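Local coordinates for glycoprotein (Chandipura virus, PDB 5MDM) that probably attaches the virion to host receptors and, triggered by endosomal acid, drives fusion of the viral and endosomal membranes, at residues L42-I47 / Q180-L185. Sequence-based numbering, arbitrary orientation.
Sequences LSSTPI and QSFTPL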
ATOM      1  N   LEU A  42       9.486  -3.043 -30.849  1.00 69.98           N
ATOM      2  CA  LEU A  42       9.357  -1.883 -29.975  1.00 61.05           C
ATOM      3  C   LEU A  42       7.907  -1.703 -29.576  1.00 57.97           C
ATOM      4  O   LEU A  42       7.011  -1.760 -30.415  1.00 69.83           O
ATOM      5  CB  LEU A  42       9.854  -0.623 -30.662  1.00 55.88           C
ATOM      6  CG  LEU A  42       9.772   0.671 -29.862  1.00 56.25           C
ATOM      7  CD1 LEU A  42      10.557   0.568 -28.571  1.00 55.39           C
ATOM      8  CD2 LEU A  42      10.307   1.800 -30.695  1.00 74.75           C
ATOM      9  N   SER A  43       7.672  -1.494 -28.290  1.00 56.20           N
ATOM     10  CA  SER A  43       6.307  -1.387 -27.808  1.00 65.94           C
ATOM     11  C   SER A  43       6.151  -0.304 -26.747  1.00 67.87           C
ATOM     12  O   SER A  43       7.076   0.454 -26.451  1.00 63.44           O
ATOM     13  CB  SER A  43       5.820  -2.741 -27.281  1.00 66.05           C
ATOM     14  OG  SER A  43       4.502  -2.661 -26.770  1.00 69.00           O
ATOM     15  N   SER A  44       4.959  -0.245 -26.181  1.00 69.44           N
ATOM     16  CA  SER A  44       4.615   0.779 -25.226  1.00 64.75           C
ATOM     17  C   SER A  44       3.666   0.131 -24.236  1.00 66.98           C
ATOM     18  O   SER A  44       2.839  -0.694 -24.620  1.00 67.89           O
ATOM     19  CB  SER A  44       3.938   1.938 -25.959  1.00 57.40           C
ATOM     20  OG  SER A  44       3.499   2.938 -25.064  1.00 88.11           O
ATOM     21  N   THR A  45       3.789   0.478 -22.962  1.00 61.99           N
ATOM     22  CA  THR A  45       2.892  -0.091 -21.961  1.00 59.86           C
ATOM     23  C   THR A  45       2.474   0.955 -20.935  1.00 60.73           C
ATOM     24  O   THR A  45       3.288   1.775 -20.511  1.00 59.77           O
ATOM     25  CB  THR A  45       3.499  -1.352 -21.280  1.00 60.93           C
ATOM     26  OG1 THR A  45       2.446  -2.170 -20.765  1.00 65.52           O
ATOM     27  CG2 THR A  45       4.454  -0.989 -20.157  1.00 55.42           C
ATOM     28  N   PRO A  46       1.187   0.947 -20.555  1.00 65.53           N
ATOM     29  CA  PRO A  46       0.659   1.915 -19.589  1.00 69.15           C
ATOM     30  C   PRO A  46       1.199   1.659 -18.184  1.00 68.58           C
ATOM     31  O   PRO A  46       1.138   0.538 -17.692  1.00 63.55           O
ATOM     32  CB  PRO A  46      -0.846   1.671 -19.644  1.00 68.63           C
ATOM     33  CG  PRO A  46      -0.975   0.271 -20.094  1.00 72.83           C
ATOM     34  CD  PRO A  46       0.141   0.041 -21.050  1.00 65.91           C
ATOM     35  N   ILE A  47       1.732   2.697 -17.551  1.00 65.67           N
ATOM     36  CA  ILE A  47       2.388   2.548 -16.262  1.00 65.77           C
ATOM     37  C   ILE A  47       1.655   3.254 -15.135  1.00 71.33           C
ATOM     38  O   ILE A  47       2.168   3.348 -14.020  1.00 79.59           O
ATOM     39  CB  ILE A  47       3.794   3.118 -16.306  1.00 60.03           C
ATOM     40  CG1 ILE A  47       3.730   4.628 -16.542  1.00 61.65           C
ATOM     41  CG2 ILE A  47       4.573   2.437 -17.386  1.00 62.88           C
ATOM     42  CD1 ILE A  47       5.079   5.278 -16.627  1.00 65.07           C
ATOM     43  N   GLN A 180      -3.693   8.175 -19.219  1.00 91.08           N
ATOM     44  CA  GLN A 180      -2.725   7.154 -18.852  1.00 80.52           C
ATOM     45  C   GLN A 180      -1.331   7.486 -19.379  1.00 85.26           C
ATOM     46  O   GLN A 180      -1.173   7.918 -20.525  1.00 93.01           O
ATOM     47  CB  GLN A 180      -3.180   5.808 -19.412  1.00 69.66           C
ATOM     48  CG  GLN A 180      -2.617   4.619 -18.684  1.00 87.98           C
ATOM     49  CD  GLN A 180      -3.342   4.349 -17.389  1.00103.23           C
ATOM     50  OE1 GLN A 180      -4.390   4.945 -17.116  1.00102.31           O
ATOM     51  NE2 GLN A 180      -2.794   3.446 -16.581  1.00103.46           N
ATOM     52  N   SER A 181      -0.323   7.281 -18.540  1.00 81.13           N
ATOM     53  CA  SER A 181       1.063   7.447 -18.962  1.00 75.31           C
ATOM     54  C   SER A 181       1.641   6.125 -19.450  1.00 77.83           C
ATOM     55  O   SER A 181       1.263   5.058 -18.968  1.00 82.07           O
ATOM     56  CB  SER A 181       1.907   7.991 -17.817  1.00 68.37           C
ATOM     57  OG  SER A 181       1.388   9.227 -17.370  1.00 81.26           O
ATOM     58  N   PHE A 182       2.558   6.197 -20.407  1.00 71.59           N
ATOM     59  CA  PHE A 182       3.147   4.994 -20.980  1.00 56.58           C
ATOM     60  C   PHE A 182       4.657   4.954 -20.820  1.00 61.92           C
ATOM     61  O   PHE A 182       5.271   5.900 -20.320  1.00 75.53           O
ATOM     62  CB  PHE A 182       2.779   4.873 -22.453  1.00 51.91           C
ATOM     63  CG  PHE A 182       1.349   4.518 -22.685  1.00 54.12           C
ATOM     64  CD1 PHE A 182       0.354   5.469 -22.543  1.00 52.92           C
ATOM     65  CD2 PHE A 182       0.995   3.228 -23.040  1.00 55.06           C
ATOM     66  CE1 PHE A 182      -0.971   5.147 -22.757  1.00 63.22           C
ATOM     67  CE2 PHE A 182      -0.329   2.894 -23.254  1.00 72.74           C
ATOM     68  CZ  PHE A 182      -1.314   3.858 -23.113  1.00 76.46           C
ATOM     69  N   THR A 183       5.249   3.840 -21.231  1.00 67.14           N
ATOM     70  CA  THR A 183       6.697   3.741 -21.329  1.00 72.02           C
ATOM     71  C   THR A 183       7.093   2.830 -22.481  1.00 71.26           C
ATOM     72  O   THR A 183       6.414   1.837 -22.765  1.00 77.07           O
ATOM     73  CB  THR A 183       7.346   3.230 -20.032  1.00 72.11           C
ATOM     74  OG1 THR A 183       8.770   3.300 -20.163  1.00 84.53           O
ATOM     75  CG2 THR A 183       6.958   1.784 -19.764  1.00 64.71           C
ATOM     76  N   PRO A 184       8.187   3.179 -23.166  1.00 58.10           N
ATOM     77  CA  PRO A 184       8.706   2.304 -24.216  1.00 53.83           C
ATOM     78  C   PRO A 184       9.179   0.985 -23.618  1.00 64.17           C
ATOM     79  O   PRO A 184       9.585   0.913 -22.459  1.00 64.90           O
ATOM     80  CB  PRO A 184       9.875   3.105 -24.801  1.00 56.55           C
ATOM     81  CG  PRO A 184      10.224   4.103 -23.766  1.00 56.74           C
ATOM     82  CD  PRO A 184       8.951   4.427 -23.053  1.00 56.44           C
ATOM     83  N   LEU A 185       9.127  -0.061 -24.424  1.00 63.12           N
ATOM     84  CA  LEU A 185       9.295  -1.400 -23.915  1.00 52.35           C
ATOM     85  C   LEU A 185       9.638  -2.299 -25.085  1.00 56.71           C
ATOM     86  O   LEU A 185       8.964  -2.275 -26.107  1.00 68.37           O
ATOM     87  CB  LEU A 185       7.970  -1.845 -23.300  1.00 56.13           C
ATOM     88  CG  LEU A 185       7.894  -3.197 -22.611  1.00 61.69           C
ATOM     89  CD1 LEU A 185       8.789  -3.182 -21.397  1.00 77.14           C
ATOM     90  CD2 LEU A 185       6.467  -3.494 -22.215  1.00 52.51           C
TER
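Strands 42-47 and 180-185 run antiparallel, their axes inclined by 141°, with Ser43 opposite Leu185 and Thr45 opposite Thr183 as hydrogen-bonded pairs. Thr45 N donates to Thr183 O, and Thr183 N returns a bond to Thr45 O at 2.9 Å; Ser43 N gives to Leu185 O, while the bond back from Leu185 N is weak. Ile47 N reaches Ser181 O at 2.8 Å, the straightest of the set. At the non-hydrogen-bonded pairs, CA-H...O contacts fill in, among them Pro46 CA to Ser181 O.

On one face Phe182 lies against Pro46: chi1 of -72° sets Phe182 CG anti to the carbonyl carbon, and chi2 of 76° turns one ring face to the proline. Pro46 CB makes a CH-pi contact over that face, 4.2 Å from the centroid, and Pro46 CD sits 3.6 Å from Phe182 CE2. Ser44 OG comes up obliquely to Phe182 CD2 but is hydrogen-bonded to Arg225, which also makes a cation-pi contact with this ring. Gln180 CG also meets Pro46 CB, on that same side of the ring.

The other face carries Ser43, Thr45, Thr183 and Leu185. Thr45 and Thr183 stand side by side, their methyls CG2 to CG2 at 3.8 Å, and Leu185 CD2 leans on Thr45 CB and CG2. At the strand end, Ile47 crosses Thr183 at about a right angle, Ile47 CG2 lying 3.4 Å from Thr183 CG2. Thr45 OG1 is hydrogen-bonded to Trp235 O and Thr265 OG1, and Ser43 OG to Ser237 O, so strand 42-47 is also tied to segment 235-237.

The ladder lies in a four-stranded sheet consistent with the pleckstrin-homology-like domain of vesiculovirus G, whose chain leaves for the fusion domain after strand 36-49, itself largely within the putative fusion-peptide region, and returns at strand 180-192.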